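Local coordinates for protein beta 1-3 glucanase (Clostridium beijerinckii NCIMB 8052, PDB 5H4E) that probably hydrolyses beta-1,3-glucans, as expected of a glycoside hydrolase family 64 beta-1,3-glucanase domain, at residues P51-L63 / D69-A81. Sequence-based numbering, arbitrary orientation.
Sequences PMKISDNDAAGHL and DGTFNYSNYFCKA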
ATOM      1  N   PRO A  51      -4.857 -12.633  20.170  1.00 25.51           N
ATOM      2  CA  PRO A  51      -5.995 -11.734  19.920  1.00 26.29           C
ATOM      3  C   PRO A  51      -5.793 -10.351  20.523  1.00 25.33           C
ATOM      4  O   PRO A  51      -5.337 -10.246  21.660  1.00 23.81           O
ATOM      5  CB  PRO A  51      -7.165 -12.452  20.602  1.00 25.93           C
ATOM      6  CG  PRO A  51      -6.764 -13.899  20.583  1.00 26.20           C
ATOM      7  CD  PRO A  51      -5.282 -13.883  20.826  1.00 25.13           C
ATOM      8  N   MET A  52      -6.093  -9.302  19.763  1.00 27.07           N
ATOM      9  CA  MET A  52      -6.101  -7.974  20.355  1.00 31.34           C
ATOM     10  C   MET A  52      -7.289  -7.850  21.300  1.00 32.20           C
ATOM     11  O   MET A  52      -8.396  -8.300  20.992  1.00 33.05           O
ATOM     12  CB  MET A  52      -6.180  -6.878  19.294  1.00 32.50           C
ATOM     13  CG  MET A  52      -4.976  -6.769  18.388  1.00 28.66           C
ATOM     14  SD  MET A  52      -5.190  -5.345  17.305  1.00 26.29           S
ATOM     15  CE  MET A  52      -3.917  -5.673  16.089  1.00 23.35           C
ATOM     16  N   LYS A  53      -7.052  -7.222  22.436  1.00 34.38           N
ATOM     17  CA  LYS A  53      -8.122  -6.894  23.360  1.00 40.00           C
ATOM     18  C   LYS A  53      -8.023  -5.424  23.774  1.00 40.16           C
ATOM     19  O   LYS A  53      -6.927  -4.930  24.061  1.00 33.22           O
ATOM     20  CB  LYS A  53      -8.067  -7.812  24.582  1.00 34.12           C
ATOM     21  CG  LYS A  53      -6.730  -7.836  25.306  1.00 33.98           C
ATOM     22  CD  LYS A  53      -6.778  -8.825  26.462  1.00 36.41           C
ATOM     23  CE  LYS A  53      -5.436  -9.488  26.718  1.00 32.02           C
ATOM     24  NZ  LYS A  53      -4.416  -8.595  27.374  1.00 36.88           N
ATOM     25  N   ILE A  54      -9.169  -4.739  23.807  1.00 39.65           N
ATOM     26  CA  ILE A  54      -9.239  -3.329  24.221  1.00 37.96           C
ATOM     27  C   ILE A  54      -8.410  -3.017  25.478  1.00 33.29           C
ATOM     28  O   ILE A  54      -7.881  -1.918  25.635  1.00 35.47           O
ATOM     29  CB  ILE A  54     -10.702  -2.891  24.475  1.00 38.95           C
ATOM     30  CG1 ILE A  54     -10.789  -1.372  24.582  1.00 35.81           C
ATOM     31  CG2 ILE A  54     -11.282  -3.546  25.727  1.00 40.31           C
ATOM     32  CD1 ILE A  54     -10.794  -0.701  23.241  1.00 38.47           C
ATOM     33  N   SER A  55      -8.266  -3.997  26.359  1.00 37.48           N
ATOM     34  CA  SER A  55      -7.526  -3.801  27.594  1.00 32.71           C
ATOM     35  C   SER A  55      -6.018  -3.640  27.372  1.00 35.03           C
ATOM     36  O   SER A  55      -5.295  -3.234  28.277  1.00 34.27           O
ATOM     37  CB  SER A  55      -7.813  -4.965  28.550  1.00 38.29           C
ATOM     38  OG  SER A  55      -8.107  -6.162  27.845  1.00 34.87           O
ATOM     39  N   ASP A  56      -5.546  -3.941  26.164  1.00 36.15           N
ATOM     40  CA  ASP A  56      -4.121  -3.824  25.849  1.00 33.29           C
ATOM     41  C   ASP A  56      -3.603  -2.383  25.897  1.00 34.20           C
ATOM     42  O   ASP A  56      -2.416  -2.160  26.142  1.00 36.54           O
ATOM     43  CB  ASP A  56      -3.832  -4.433  24.472  1.00 34.61           C
ATOM     44  CG  ASP A  56      -3.879  -5.951  24.490  1.00 35.57           C
ATOM     45  OD1 ASP A  56      -3.491  -6.527  25.531  1.00 38.90           O
ATOM     46  OD2 ASP A  56      -4.304  -6.562  23.479  1.00 29.89           O
ATOM     47  N   ASN A  57      -4.487  -1.414  25.679  1.00 32.93           N
ATOM     48  CA  ASN A  57      -4.105  -0.001  25.736  1.00 31.04           C
ATOM     49  C   ASN A  57      -3.580   0.408  27.116  1.00 34.61           C
ATOM     50  O   ASN A  57      -2.740   1.300  27.233  1.00 36.22           O
ATOM     51  CB  ASN A  57      -5.290   0.888  25.356  1.00 30.03           C
ATOM     52  CG  ASN A  57      -5.704   0.732  23.907  1.00 32.95           C
ATOM     53  OD1 ASN A  57      -4.882   0.446  23.032  1.00 29.21           O
ATOM     54  ND2 ASN A  57      -6.986   0.924  23.642  1.00 29.38           N
ATOM     55  N   ASP A  58      -4.063  -0.257  28.161  1.00 40.53           N
ATOM     56  CA  ASP A  58      -3.752   0.152  29.533  1.00 40.41           C
ATOM     57  C   ASP A  58      -2.864  -0.830  30.288  1.00 44.69           C
ATOM     58  O   ASP A  58      -2.409  -0.528  31.393  1.00 46.86           O
ATOM     59  CB  ASP A  58      -5.044   0.353  30.327  1.00 45.36           C
ATOM     60  CG  ASP A  58      -5.927   1.422  29.741  1.00 39.63           C
ATOM     61  OD1 ASP A  58      -5.400   2.507  29.412  1.00 42.94           O
ATOM     62  OD2 ASP A  58      -7.150   1.179  29.613  1.00 47.42           O
ATOM     63  N   ALA A  59      -2.621  -1.996  29.697  1.00 40.97           N
ATOM     64  CA  ALA A  59      -1.811  -3.031  30.336  1.00 45.59           C
ATOM     65  C   ALA A  59      -0.388  -2.554  30.644  1.00 42.56           C
ATOM     66  O   ALA A  59       0.049  -1.516  30.156  1.00 46.08           O
ATOM     67  CB  ALA A  59      -1.772  -4.279  29.456  1.00 40.40           C
ATOM     68  N   ALA A  60       0.322  -3.319  31.468  1.00 48.95           N
ATOM     69  CA  ALA A  60       1.695  -2.996  31.858  1.00 47.90           C
ATOM     70  C   ALA A  60       2.615  -2.780  30.657  1.00 48.39           C
ATOM     71  O   ALA A  60       2.657  -3.601  29.734  1.00 46.58           O
ATOM     72  CB  ALA A  60       2.264  -4.103  32.755  1.00 46.62           C
ATOM     73  N   GLY A  61       3.360  -1.678  30.687  1.00 47.36           N
ATOM     74  CA  GLY A  61       4.287  -1.346  29.619  1.00 40.34           C
ATOM     75  C   GLY A  61       3.646  -0.640  28.440  1.00 41.64           C
ATOM     76  O   GLY A  61       4.220  -0.586  27.358  1.00 39.52           O
ATOM     77  N   HIS A  62       2.451  -0.098  28.642  1.00 40.22           N
ATOM     78  CA  HIS A  62       1.756   0.584  27.560  1.00 37.44           C
ATOM     79  C   HIS A  62       2.392   1.937  27.288  1.00 37.94           C
ATOM     80  O   HIS A  62       3.233   2.411  28.055  1.00 35.86           O
ATOM     81  CB  HIS A  62       0.272   0.774  27.872  1.00 35.11           C
ATOM     82  CG  HIS A  62      -0.003   1.727  28.999  1.00 40.38           C
ATOM     83  ND1 HIS A  62       0.169   3.097  28.886  1.00 43.01           N
ATOM     84  CD2 HIS A  62      -0.479   1.524  30.253  1.00 43.07           C
ATOM     85  CE1 HIS A  62      -0.148   3.682  30.028  1.00 41.24           C
ATOM     86  NE2 HIS A  62      -0.557   2.747  30.871  1.00 43.67           N
ATOM     87  N   LEU A  63       1.985   2.556  26.185  1.00 32.89           N
ATOM     88  CA  LEU A  63       2.530   3.838  25.790  1.00 30.54           C
ATOM     89  C   LEU A  63       1.557   4.938  26.168  1.00 29.07           C
ATOM     90  O   LEU A  63       0.356   4.709  26.257  1.00 31.82           O
ATOM     91  CB  LEU A  63       2.814   3.855  24.278  1.00 30.88           C
ATOM     92  CG  LEU A  63       3.831   2.832  23.759  1.00 26.85           C
ATOM     93  CD1 LEU A  63       3.837   2.768  22.211  1.00 25.48           C
ATOM     94  CD2 LEU A  63       5.221   3.160  24.281  1.00 28.68           C
ATOM     95  N   ASP A  69      -5.062  17.295  21.392  1.00 27.47           N
ATOM     96  CA  ASP A  69      -6.448  16.954  21.691  1.00 32.68           C
ATOM     97  C   ASP A  69      -6.620  16.236  23.026  1.00 32.54           C
ATOM     98  O   ASP A  69      -7.748  15.944  23.430  1.00 35.43           O
ATOM     99  CB  ASP A  69      -7.037  16.104  20.565  1.00 34.79           C
ATOM    100  CG  ASP A  69      -7.260  16.901  19.295  1.00 39.59           C
ATOM    101  OD1 ASP A  69      -7.342  18.154  19.376  1.00 40.30           O
ATOM    102  OD2 ASP A  69      -7.379  16.274  18.220  1.00 41.88           O
ATOM    103  N   GLY A  70      -5.512  15.974  23.718  1.00 31.12           N
ATOM    104  CA  GLY A  70      -5.569  15.314  25.014  1.00 28.98           C
ATOM    105  C   GLY A  70      -4.423  14.350  25.286  1.00 34.00           C
ATOM    106  O   GLY A  70      -3.455  14.291  24.523  1.00 32.23           O
ATOM    107  N   THR A  71      -4.541  13.596  26.381  1.00 35.86           N
ATOM    108  CA  THR A  71      -3.553  12.586  26.767  1.00 33.69           C
ATOM    109  C   THR A  71      -4.175  11.176  26.717  1.00 37.87           C
ATOM    110  O   THR A  71      -5.256  10.951  27.271  1.00 28.86           O
ATOM    111  CB  THR A  71      -2.999  12.878  28.176  1.00 31.95           C
ATOM    112  OG1 THR A  71      -2.366  14.159  28.172  1.00 32.19           O
ATOM    113  CG2 THR A  71      -1.986  11.814  28.624  1.00 32.24           C
ATOM    114  N   PHE A  72      -3.509  10.234  26.043  1.00 32.71           N
ATOM    115  CA  PHE A  72      -4.069   8.891  25.882  1.00 31.07           C
ATOM    116  C   PHE A  72      -3.053   7.762  26.088  1.00 33.24           C
ATOM    117  O   PHE A  72      -1.842   7.968  25.963  1.00 29.20           O
ATOM    118  CB  PHE A  72      -4.695   8.739  24.491  1.00 32.83           C
ATOM    119  CG  PHE A  72      -5.410   9.967  24.002  1.00 36.49           C
ATOM    120  CD1 PHE A  72      -6.749  10.176  24.306  1.00 37.69           C
ATOM    121  CD2 PHE A  72      -4.746  10.906  23.218  1.00 34.34           C
ATOM    122  CE1 PHE A  72      -7.419  11.309  23.847  1.00 39.81           C
ATOM    123  CE2 PHE A  72      -5.410  12.042  22.756  1.00 39.29           C
ATOM    124  CZ  PHE A  72      -6.751  12.241  23.073  1.00 38.36           C
ATOM    125  N   ASN A  73      -3.569   6.570  26.390  1.00 33.41           N
ATOM    126  CA  ASN A  73      -2.772   5.343  26.500  1.00 33.57           C
ATOM    127  C   ASN A  73      -2.911   4.465  25.256  1.00 28.79           C
ATOM    128  O   ASN A  73      -4.003   4.334  24.702  1.00 30.05           O
ATOM    129  CB  ASN A  73      -3.190   4.517  27.725  1.00 32.31           C
ATOM    130  CG  ASN A  73      -2.760   5.143  29.042  1.00 37.10           C
ATOM    131  OD1 ASN A  73      -1.954   6.074  29.077  1.00 38.22           O
ATOM    132  ND2 ASN A  73      -3.281   4.605  30.143  1.00 37.17           N
ATOM    133  N   TYR A  74      -1.820   3.832  24.836  1.00 29.42           N
ATOM    134  CA  TYR A  74      -1.872   2.982  23.646  1.00 28.93           C
ATOM    135  C   TYR A  74      -1.264   1.626  23.906  1.00 27.13           C
ATOM    136  O   TYR A  74      -0.391   1.491  24.756  1.00 29.19           O
ATOM    137  CB  TYR A  74      -1.143   3.642  22.477  1.00 28.86           C
ATOM    138  CG  TYR A  74      -1.643   5.028  22.147  1.00 26.50           C
ATOM    139  CD1 TYR A  74      -1.199   6.136  22.865  1.00 27.94           C
ATOM    140  CD2 TYR A  74      -2.549   5.230  21.109  1.00 28.48           C
ATOM    141  CE1 TYR A  74      -1.646   7.412  22.566  1.00 27.55           C
ATOM    142  CE2 TYR A  74      -3.003   6.504  20.803  1.00 27.37           C
ATOM    143  CZ  TYR A  74      -2.548   7.591  21.541  1.00 27.27           C
ATOM    144  OH  TYR A  74      -2.999   8.856  21.239  1.00 26.27           O
ATOM    145  N   SER A  75      -1.712   0.626  23.152  1.00 26.91           N
ATOM    146  CA  SER A  75      -1.123  -0.706  23.212  1.00 25.06           C
ATOM    147  C   SER A  75       0.371  -0.647  22.928  1.00 29.00           C
ATOM    148  O   SER A  75       0.902   0.380  22.495  1.00 30.03           O
ATOM    149  CB  SER A  75      -1.788  -1.632  22.207  1.00 28.68           C
ATOM    150  OG  SER A  75      -1.529  -1.180  20.885  1.00 25.74           O
ATOM    151  N   ASN A  76       1.056  -1.749  23.171  1.00 23.86           N
ATOM    152  CA  ASN A  76       2.480  -1.781  22.914  1.00 25.28           C
ATOM    153  C   ASN A  76       2.853  -3.158  22.410  1.00 29.62           C
ATOM    154  O   ASN A  76       3.287  -4.030  23.171  1.00 30.00           O
ATOM    155  CB  ASN A  76       3.276  -1.412  24.158  1.00 28.24           C
ATOM    156  CG  ASN A  76       4.748  -1.207  23.860  1.00 35.92           C
ATOM    157  OD1 ASN A  76       5.176  -1.269  22.703  1.00 30.17           O
ATOM    158  ND2 ASN A  76       5.535  -0.963  24.903  1.00 34.51           N
ATOM    159  N   TYR A  77       2.652  -3.351  21.112  1.00 25.50           N
ATOM    160  CA  TYR A  77       2.924  -4.627  20.486  1.00 22.20           C
ATOM    161  C   TYR A  77       4.319  -4.657  19.877  1.00 22.80           C
ATOM    162  O   TYR A  77       4.678  -5.622  19.201  1.00 23.50           O
ATOM    163  CB  TYR A  77       1.885  -4.915  19.406  1.00 19.79           C
ATOM    164  CG  TYR A  77       0.444  -5.010  19.877  1.00 23.43           C
ATOM    165  CD1 TYR A  77       0.116  -5.476  21.149  1.00 24.97           C
ATOM    166  CD2 TYR A  77      -0.590  -4.654  19.025  1.00 22.04           C
ATOM    167  CE1 TYR A  77      -1.219  -5.569  21.557  1.00 23.58           C
ATOM    168  CE2 TYR A  77      -1.900  -4.756  19.406  1.00 23.88           C
ATOM    169  CZ  TYR A  77      -2.218  -5.207  20.670  1.00 27.62           C
ATOM    170  OH  TYR A  77      -3.550  -5.292  21.013  1.00 28.38           O
ATOM    171  N   PHE A  78       5.099  -3.605  20.125  1.00 22.72           N
ATOM    172  CA  PHE A  78       6.389  -3.421  19.465  1.00 21.12           C
ATOM    173  C   PHE A  78       7.546  -4.077  20.191  1.00 25.92           C
ATOM    174  O   PHE A  78       7.505  -4.274  21.410  1.00 23.81           O
ATOM    175  CB  PHE A  78       6.667  -1.924  19.282  1.00 22.10           C
ATOM    176  CG  PHE A  78       5.904  -1.330  18.143  1.00 21.82           C
ATOM    177  CD1 PHE A  78       6.485  -1.226  16.884  1.00 20.03           C
ATOM    178  CD2 PHE A  78       4.583  -0.951  18.301  1.00 18.87           C
ATOM    179  CE1 PHE A  78       5.766  -0.707  15.812  1.00 21.82           C
ATOM    180  CE2 PHE A  78       3.869  -0.430  17.236  1.00 21.46           C
ATOM    181  CZ  PHE A  78       4.464  -0.315  15.991  1.00 20.03           C
ATOM    182  N   CYS A  79       8.574  -4.408  19.415  1.00 22.18           N
ATOM    183  CA  CYS A  79       9.788  -5.054  19.907  1.00 22.18           C
ATOM    184  C   CYS A  79      11.020  -4.389  19.293  1.00 23.55           C
ATOM    185  O   CYS A  79      11.037  -4.122  18.094  1.00 20.21           O
ATOM    186  CB  CYS A  79       9.757  -6.554  19.575  1.00 22.46           C
ATOM    187  SG  CYS A  79      11.245  -7.497  20.038  1.00 25.46           S
ATOM    188  N   LYS A  80      12.040  -4.104  20.099  1.00 22.04           N
ATOM    189  CA  LYS A  80      13.291  -3.552  19.568  1.00 20.60           C
ATOM    190  C   LYS A  80      14.031  -4.613  18.762  1.00 21.53           C
ATOM    191  O   LYS A  80      14.060  -5.775  19.161  1.00 22.61           O
ATOM    192  CB  LYS A  80      14.205  -3.049  20.693  1.00 22.07           C
ATOM    193  CG  LYS A  80      13.740  -1.781  21.401  1.00 25.41           C
ATOM    194  CD  LYS A  80      14.693  -1.385  22.537  1.00 27.96           C
ATOM    195  CE  LYS A  80      14.244  -0.065  23.158  1.00 37.58           C
ATOM    196  NZ  LYS A  80      15.270   0.607  24.022  1.00 45.99           N
ATOM    197  N   ALA A  81      14.650  -4.219  17.650  1.00 21.27           N
ATOM    198  CA  ALA A  81      15.454  -5.158  16.872  1.00 20.36           C
ATOM    199  C   ALA A  81      16.577  -5.754  17.733  1.00 24.11           C
ATOM    200  O   ALA A  81      17.013  -6.890  17.516  1.00 26.78           O
ATOM    201  CB  ALA A  81      16.031  -4.489  15.639  1.00 20.09           C
TER
HETATM  202  O   HOH W   1      -0.050  -3.467  25.362  1.00 36.55           O
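Y77 brings its hydroxyl up to the carboxylate of D56, donating from OH to OD2 over 2.9 Å, with ring and carboxylate planes nearly perpendicular. The backbone N of K53 reaches the same oxygen from the opposite face of the carboxylate, while K53 NZ forms a salt bridge to OD1; a short, two-oxygened aspartate therefore suits a site with three donors, which together restrain the carboxylate from rotating. M52 lies at the edge of the Y77 ring in a Met-aromatic contact, SD 5.2 Å from the centroid; its unbranched chain also sets CG 3.8 Å from Y77 CE2. Beyond the 3-10 turn 54-57, the loop becomes the first strand of a two-stranded antiparallel hairpin, where L63 and Y74 form a hydrogen-bonded pair. N73 lays CB over the imidazole face of H62, 4.1 Å from its centroid, and its ND2 gives D58 OD1 a bond in the amide plane; its OD1 is taken by T64. With chi1 at 67°, H62 CG sits between the backbone N and the carbonyl carbon, and ND1 turns back to L63 O, above the carbonyl plane and across it from Y74 N. N76 stretches its amide to G61 O, ND2 at 2.8 Å and nearly on the C=O axis. G61, with phi at 84°, is the third residue of the type II turn A59-H62, where a side chain would strike the carbonyl O of A60.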